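Local coordinates for enoyl-acyl carrier protein reductase (Uncultured bacterium, PDB 6KIA) that probably reduces the enoyl double bond of acyl-carrier-protein-bound substrates in fatty acid synthesis, with NADH bound as cofactor, and is linked to triclosan resistance, at residues A[99-104]-A[124-129]; A[284-289]-A[408-413]. All blocks are in the same frame, centred on the assembly; numbering follows the deposited sequence.

Contact 1 and contact 2 illustrate how one Rossmann-type reductase packs helices at its margin and in its interior. They lie on opposite sides of the chain's centre, with nearest atoms about 17 Å apart, and share no helix or strand. Contact 1 is peripheral and small: a capped helix start meets the long helix 120-146 through one cysteine; the capping bonds run within segment 99-104, and no hydrogen bond joins the two segments. Contact 2 is buried, joining strand 283-287 of the central sheet to helix 394-413 through an aromatic ring, two sulfur atoms and the aliphatic part of a glutamate. Contact 2 also reaches the dinucleotide, through the backbone beyond its strand.

Contact 1 (A[99-104]-A[124-129]); sequences PTPTDL and EKCRAV
Cys126 of helix 120-146 meets the start of helix 101-105 where Thr100 and Asp103 form a capping box, a textbook way of opening a helix. The close packing is confined to a few atoms: the cysteine side chain, one side of the Pro101 ring and the carbonyl of Pro99. The sulfur SG of Cys126 lies 3.7 Å from CD of Pro101, and its CB is 3.8 Å from Pro101 CG, leaving the CG-CD side of the proline ring against the cysteine. A chi1 of -64° carries SG away from the carbonyl carbon of Cys126 and out over the loop that enters the short helix. Pro101 also touches Leu200 of helix 196-219, which makes the buried proline a meeting point for three helices.

The Asp103 side and the ring of Pro99 are more exposed, and the capping bonds hold this side within segment 99-104. Asp103 N donates to Thr100 OG1 over 3.0 Å, while Thr100 N returns a nearly straight bond to Asp103 OD2 (176°). That carboxylate oxygen is met on its anti side, with the donor 30° out of the carboxylate plane. Two reciprocal bonds thus fix both side chains at the helix start, and neither relies on the long helix. The residue after Cys126, Arg127, leads its end away to a salt bridge with Glu207 of helix 196-219. Back in the close part, the carbonyl of Pro99 accepts a hydrogen bond from His122, one turn before the cysteine, and the same Pro99 O lies 3.6 Å from Cys126 SG.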
loop_
_atom_site.group_PDB
_atom_site.type_symbol
_atom_site.label_atom_id
_atom_site.label_comp_id
_atom_site.label_asym_id
_atom_site.label_seq_id
_atom_site.Cartn_x
_atom_site.Cartn_y
_atom_site.Cartn_z
ATOM N N PRO A 99 -2.868 -31.252 1.496
ATOM C CA PRO A 99 -2.943 -30.177 0.499
ATOM C C PRO A 99 -2.945 -28.787 1.128
ATOM O O PRO A 99 -3.480 -28.598 2.231
ATOM C CB PRO A 99 -4.286 -30.438 -0.202
ATOM C CG PRO A 99 -4.551 -31.888 0.002
ATOM C CD PRO A 99 -3.965 -32.227 1.349
ATOM N N THR A 100 -2.332 -27.832 0.431
ATOM C CA THR A 100 -2.422 -26.418 0.792
ATOM C C THR A 100 -3.683 -25.863 0.130
ATOM O O THR A 100 -4.240 -26.507 -0.760
ATOM C CB THR A 100 -1.185 -25.625 0.317
ATOM O OG1 THR A 100 -1.138 -25.627 -1.116
ATOM C CG2 THR A 100 0.092 -26.231 0.885
ATOM N N PRO A 101 -4.134 -24.667 0.543
ATOM C CA PRO A 101 -5.237 -24.031 -0.196
ATOM C C PRO A 101 -4.904 -23.877 -1.684
ATOM O O PRO A 101 -5.775 -24.063 -2.552
ATOM C CB PRO A 101 -5.367 -22.660 0.480
ATOM C CG PRO A 101 -4.886 -22.919 1.911
ATOM C CD PRO A 101 -3.774 -23.928 1.771
ATOM N N THR A 102 -3.642 -23.572 -1.980
ATOM C CA THR A 102 -3.196 -23.445 -3.368
ATOM C C THR A 102 -3.384 -24.777 -4.114
ATOM O O THR A 102 -3.866 -24.799 -5.261
ATOM C CB THR A 102 -1.724 -22.990 -3.454
ATOM O OG1 THR A 102 -1.602 -21.680 -2.881
ATOM C CG2 THR A 102 -1.280 -22.917 -4.901
ATOM N N ASP A 103 -3.031 -25.877 -3.454
ATOM C CA ASP A 103 -3.294 -27.211 -3.999
ATOM C C ASP A 103 -4.777 -27.422 -4.265
ATOM O O ASP A 103 -5.152 -28.054 -5.253
ATOM C CB ASP A 103 -2.787 -28.310 -3.058
ATOM C CG ASP A 103 -1.270 -28.383 -2.999
ATOM O OD1 ASP A 103 -0.615 -28.102 -4.027
ATOM O OD2 ASP A 103 -0.733 -28.751 -1.927
ATOM N N LEU A 104 -5.624 -26.920 -3.368
ATOM C CA LEU A 104 -7.069 -27.082 -3.513
ATOM C C LEU A 104 -7.582 -26.265 -4.700
ATOM O O LEU A 104 -8.675 -26.515 -5.210
ATOM C CB LEU A 104 -7.812 -26.678 -2.228
ATOM C CG LEU A 104 -7.563 -27.464 -0.939
ATOM C CD1 LEU A 104 -8.594 -27.114 0.137
ATOM C CD2 LEU A 104 -7.518 -28.963 -1.190
ATOM N N GLU A 124 -9.553 -23.988 6.958
ATOM C CA GLU A 124 -9.422 -23.448 8.307
ATOM C C GLU A 124 -8.220 -24.072 9.025
ATOM O O GLU A 124 -7.464 -23.385 9.739
ATOM C CB GLU A 124 -10.699 -23.690 9.109
ATOM C CG GLU A 124 -10.596 -23.262 10.570
ATOM C CD GLU A 124 -10.143 -21.818 10.728
ATOM O OE1 GLU A 124 -10.750 -20.925 10.102
ATOM O OE2 GLU A 124 -9.174 -21.577 11.481
ATOM N N LYS A 125 -8.044 -25.377 8.838
ATOM C CA LYS A 125 -6.851 -26.038 9.369
ATOM C C LYS A 125 -5.551 -25.405 8.857
ATOM O O LYS A 125 -4.607 -25.128 9.618
ATOM C CB LYS A 125 -6.896 -27.521 9.037
ATOM C CG LYS A 125 -5.774 -28.347 9.635
ATOM C CD LYS A 125 -5.997 -29.822 9.342
ATOM C CE LYS A 125 -7.491 -30.129 9.238
ATOM N NZ LYS A 125 -7.788 -31.394 8.515
ATOM N N CYS A 126 -5.524 -25.159 7.557
ATOM C CA CYS A 126 -4.388 -24.480 6.928
ATOM C C CYS A 126 -4.181 -23.047 7.439
ATOM O O CYS A 126 -3.037 -22.605 7.640
ATOM C CB CYS A 126 -4.553 -24.471 5.405
ATOM S SG CYS A 126 -4.528 -26.116 4.639
ATOM N N ARG A 127 -5.277 -22.314 7.613
ATOM C CA ARG A 127 -5.215 -20.946 8.117
ATOM C C ARG A 127 -4.582 -20.939 9.495
ATOM O O ARG A 127 -3.740 -20.086 9.785
ATOM C CB ARG A 127 -6.613 -20.301 8.170
ATOM C CG ARG A 127 -6.618 -18.807 8.522
ATOM C CD ARG A 127 -7.984 -18.154 8.337
ATOM N NE ARG A 127 -7.852 -16.718 8.064
ATOM C CZ ARG A 127 -8.862 -15.894 7.780
ATOM N NH1 ARG A 127 -10.107 -16.350 7.744
ATOM N NH2 ARG A 127 -8.621 -14.600 7.541
ATOM N N ALA A 128 -5.000 -21.879 10.349
ATOM C CA ALA A 128 -4.434 -21.996 11.696
ATOM C C ALA A 128 -2.941 -22.277 11.664
ATOM O O ALA A 128 -2.164 -21.624 12.383
ATOM C CB ALA A 128 -5.149 -23.078 12.496
ATOM N N VAL A 129 -2.536 -23.253 10.856
ATOM C CA VAL A 129 -1.105 -23.519 10.708
ATOM C C VAL A 129 -0.325 -22.263 10.238
ATOM O O VAL A 129 0.696 -21.890 10.837
ATOM C CB VAL A 129 -0.858 -24.700 9.746
ATOM C CG1 VAL A 129 0.623 -24.819 9.408
ATOM C CG2 VAL A 129 -1.391 -25.990 10.368
#

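Contact 2 (A[284-289]-A[408-413]); sequences TVYNCP and PLMFHE. With NAI (1,4-dihydronicotinamide adenine dinucleotide), chain D.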
loop_
_atom_site.group_PDB
_atom_site.type_symbol
_atom_site.label_atom_id
_atom_site.label_comp_id
_atom_site.label_asym_id
_atom_site.label_seq_id
_atom_site.Cartn_x
_atom_site.Cartn_y
_atom_site.Cartn_z
ATOM N N THR A 284 -1.041 4.408 13.778
ATOM C CA THR A 284 -1.742 5.241 12.825
ATOM C C THR A 284 -1.676 4.620 11.424
ATOM O O THR A 284 -0.592 4.287 10.924
ATOM C CB THR A 284 -1.162 6.676 12.796
ATOM O OG1 THR A 284 -1.274 7.276 14.108
ATOM C CG2 THR A 284 -1.894 7.557 11.766
ATOM N N VAL A 285 -2.839 4.471 10.806
ATOM C CA VAL A 285 -2.921 4.121 9.392
ATOM C C VAL A 285 -2.965 5.392 8.584
ATOM O O VAL A 285 -3.806 6.261 8.825
ATOM C CB VAL A 285 -4.178 3.287 9.065
ATOM C CG1 VAL A 285 -4.320 3.098 7.549
ATOM C CG2 VAL A 285 -4.129 1.943 9.796
ATOM N N TYR A 286 -2.051 5.514 7.631
ATOM C CA TYR A 286 -2.039 6.672 6.750
ATOM C C TYR A 286 -2.635 6.266 5.436
ATOM O O TYR A 286 -2.033 5.488 4.701
ATOM C CB TYR A 286 -0.608 7.214 6.569
ATOM C CG TYR A 286 -0.025 7.790 7.847
ATOM C CD1 TYR A 286 0.669 6.979 8.754
ATOM C CD2 TYR A 286 -0.204 9.120 8.158
ATOM C CE1 TYR A 286 1.185 7.513 9.923
ATOM C CE2 TYR A 286 0.309 9.664 9.325
ATOM C CZ TYR A 286 0.997 8.873 10.186
ATOM O OH TYR A 286 1.498 9.454 11.343
ATOM N N ASN A 287 -3.836 6.766 5.158
ATOM C CA ASN A 287 -4.506 6.460 3.887
ATOM C C ASN A 287 -3.933 7.331 2.781
ATOM O O ASN A 287 -4.160 8.555 2.731
ATOM C CB ASN A 287 -6.018 6.625 4.011
ATOM C CG ASN A 287 -6.666 5.448 4.710
ATOM O OD1 ASN A 287 -6.264 4.283 4.508
ATOM N ND2 ASN A 287 -7.654 5.731 5.567
ATOM N N CYS A 288 -3.126 6.704 1.936
ATOM C CA CYS A 288 -2.292 7.426 0.961
ATOM C C CYS A 288 -2.853 7.402 -0.450
ATOM O O CYS A 288 -3.690 6.555 -0.759
ATOM C CB CYS A 288 -0.878 6.832 0.962
ATOM S SG CYS A 288 0.044 7.150 2.519
ATOM N N PRO A 289 -2.377 8.300 -1.326
ATOM C CA PRO A 289 -2.926 8.325 -2.698
ATOM C C PRO A 289 -2.617 7.127 -3.582
ATOM O O PRO A 289 -1.682 6.370 -3.355
ATOM C CB PRO A 289 -2.250 9.555 -3.314
ATOM C CG PRO A 289 -1.910 10.412 -2.179
ATOM C CD PRO A 289 -1.485 9.449 -1.090
ATOM N N PRO A 408 8.072 12.551 4.596
ATOM C CA PRO A 408 8.155 13.471 5.729
ATOM C C PRO A 408 6.814 13.663 6.408
ATOM O O PRO A 408 6.775 13.841 7.620
ATOM C CB PRO A 408 8.676 14.769 5.104
ATOM C CG PRO A 408 8.476 14.603 3.649
ATOM C CD PRO A 408 8.568 13.159 3.358
ATOM N N LEU A 409 5.719 13.632 5.651
ATOM C CA LEU A 409 4.418 13.716 6.293
ATOM C C LEU A 409 4.235 12.605 7.330
ATOM O O LEU A 409 3.873 12.888 8.469
ATOM C CB LEU A 409 3.288 13.644 5.256
ATOM C CG LEU A 409 3.083 14.934 4.441
ATOM C CD1 LEU A 409 2.045 14.729 3.335
ATOM C CD2 LEU A 409 2.690 16.101 5.344
ATOM N N MET A 410 4.468 11.348 6.947
ATOM C CA MET A 410 4.267 10.247 7.874
ATOM C C MET A 410 5.335 10.284 8.980
ATOM O O MET A 410 5.018 10.090 10.162
ATOM C CB MET A 410 4.290 8.919 7.140
ATOM C CG MET A 410 3.106 8.779 6.180
ATOM S SD MET A 410 3.198 7.284 5.186
ATOM C CE MET A 410 3.141 5.973 6.434
ATOM N N PHE A 411 6.578 10.585 8.601
ATOM C CA PHE A 411 7.672 10.580 9.581
ATOM C C PHE A 411 7.427 11.620 10.666
ATOM O O PHE A 411 7.578 11.334 11.868
ATOM C CB PHE A 411 9.021 10.828 8.896
ATOM C CG PHE A 411 10.196 10.678 9.834
ATOM C CD1 PHE A 411 10.560 9.438 10.326
ATOM C CD2 PHE A 411 10.905 11.800 10.243
ATOM C CE1 PHE A 411 11.647 9.317 11.232
ATOM C CE2 PHE A 411 11.984 11.690 11.130
ATOM C CZ PHE A 411 12.353 10.444 11.611
ATOM N N HIS A 412 7.024 12.830 10.267
ATOM C CA HIS A 412 6.814 13.884 11.258
ATOM C C HIS A 412 5.477 13.753 11.997
ATOM O O HIS A 412 5.415 13.993 13.206
ATOM C CB HIS A 412 6.948 15.270 10.605
ATOM C CG HIS A 412 8.350 15.616 10.209
ATOM N ND1 HIS A 412 9.387 15.660 11.119
ATOM C CD2 HIS A 412 8.883 15.974 9.015
ATOM C CE1 HIS A 412 10.499 16.017 10.500
ATOM N NE2 HIS A 412 10.223 16.204 9.222
ATOM N N GLU A 413 4.406 13.361 11.303
ATOM C CA GLU A 413 3.149 13.167 11.995
ATOM C C GLU A 413 3.290 12.075 13.059
ATOM O O GLU A 413 2.671 12.150 14.122
ATOM C CB GLU A 413 2.037 12.807 11.011
ATOM C CG GLU A 413 0.632 12.767 11.625
ATOM C CD GLU A 413 0.169 14.129 12.148
ATOM O OE1 GLU A 413 0.745 15.176 11.769
ATOM O OE2 GLU A 413 -0.804 14.149 12.920
HETATM P PA NAI D . 5.235 -2.886 -2.837
HETATM O O1A NAI D . 6.550 -2.176 -2.950
HETATM O O2A NAI D . 5.030 -4.098 -3.725
HETATM O O5B NAI D . 5.031 -3.246 -1.302
HETATM C C5B NAI D . 4.298 -4.400 -0.944
HETATM C C4B NAI D . 4.735 -4.665 0.530
HETATM O O4B NAI D . 3.847 -5.843 1.010
HETATM C C3B NAI D . 5.961 -5.036 0.632
HETATM O O3B NAI D . 6.630 -4.451 1.823
HETATM C C2B NAI D . 5.895 -6.684 0.765
HETATM O O2B NAI D . 7.161 -7.180 1.337
HETATM C C1B NAI D . 4.860 -6.882 1.504
HETATM N N9A NAI D . 4.191 -8.158 1.175
HETATM C C8A NAI D . 3.528 -8.629 0.104
HETATM N N7A NAI D . 3.144 -9.875 0.371
HETATM C C5A NAI D . 3.564 -10.179 1.622
HETATM C C6A NAI D . 3.396 -11.366 2.319
HETATM N N6A NAI D . 2.763 -12.617 2.006
HETATM N N1A NAI D . 3.906 -11.450 3.560
HETATM C C2A NAI D . 4.579 -10.388 4.103
HETATM N N3A NAI D . 4.742 -9.202 3.405
HETATM C C4A NAI D . 4.221 -9.122 2.141
HETATM O O3 NAI D . 3.977 -1.873 -3.192
HETATM P PN NAI D . 3.359 -0.660 -2.327
HETATM O O1N NAI D . 4.419 0.350 -2.010
HETATM O O2N NAI D . 2.248 -0.127 -3.218
HETATM O O5D NAI D . 2.762 -1.290 -0.989
HETATM C C5D NAI D . 3.165 -0.833 0.291
HETATM C C4D NAI D . 1.891 -0.434 1.069
HETATM O O4D NAI D . 1.383 0.652 0.519
HETATM C C3D NAI D . 0.813 -1.507 0.927
HETATM O O3D NAI D . 0.236 -1.832 2.147
HETATM C C2D NAI D . -0.227 -0.780 0.047
HETATM O O2D NAI D . -1.533 -1.442 0.196
HETATM C C1D NAI D . -0.185 0.457 0.467
HETATM N N1N NAI D . -0.750 1.420 -0.478
HETATM C C2N NAI D . -0.479 1.362 -1.828
HETATM C C3N NAI D . -1.093 2.270 -2.701
HETATM C C7N NAI D . -0.787 2.257 -4.198
HETATM O O7N NAI D . -1.534 2.817 -4.995
HETATM N N7N NAI D . 0.383 1.594 -4.652
HETATM C C4N NAI D . -1.959 3.252 -2.239
HETATM C C5N NAI D . -2.186 3.333 -0.860
HETATM C C6N NAI D . -1.584 2.414 0.007
#
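Met410 lies across one face of the Tyr286 ring, its CG 3.9 Å from the ring centroid and only 19° off the normal, a CH-pi contact. The methionine runs extended through chi2 and then bends at chi3 (62°), which brings CE back to 3.5 Å from CD1 of the tyrosine. Between these two carbons SD sits obliquely to the ring, 4.8 Å from its centroid, in a Met-aromatic contact. The two side chains run antiparallel alongside one another, and Thr284 CG2 lies against the opposite face of the ring, toward its rim.

In the Rossmann-type fold indicated by the family, this is the packing of a helix, 394-413, against the central sheet, whose strand 283-287 runs parallel to both its neighbours, 234-240 and 421-423.

Glu413 comes to the ring edge with its aliphatic part: CB is 3.4 Å from Tyr286 OH, and CG lies in the plane of the ring. A bend at chi2 (64°) leads the carboxylate away from the ring toward Ala418, whose N donates to OE2. The tyrosine hydroxyl instead shares a hydrogen bond with Ser414 OG. On the helix side Cys288 SG lies 4.1 Å from Met410 SD, while the backbone carbonyls face the cofactor, Pro289 O being 3.3 Å from C4N of the dihydronicotinamide.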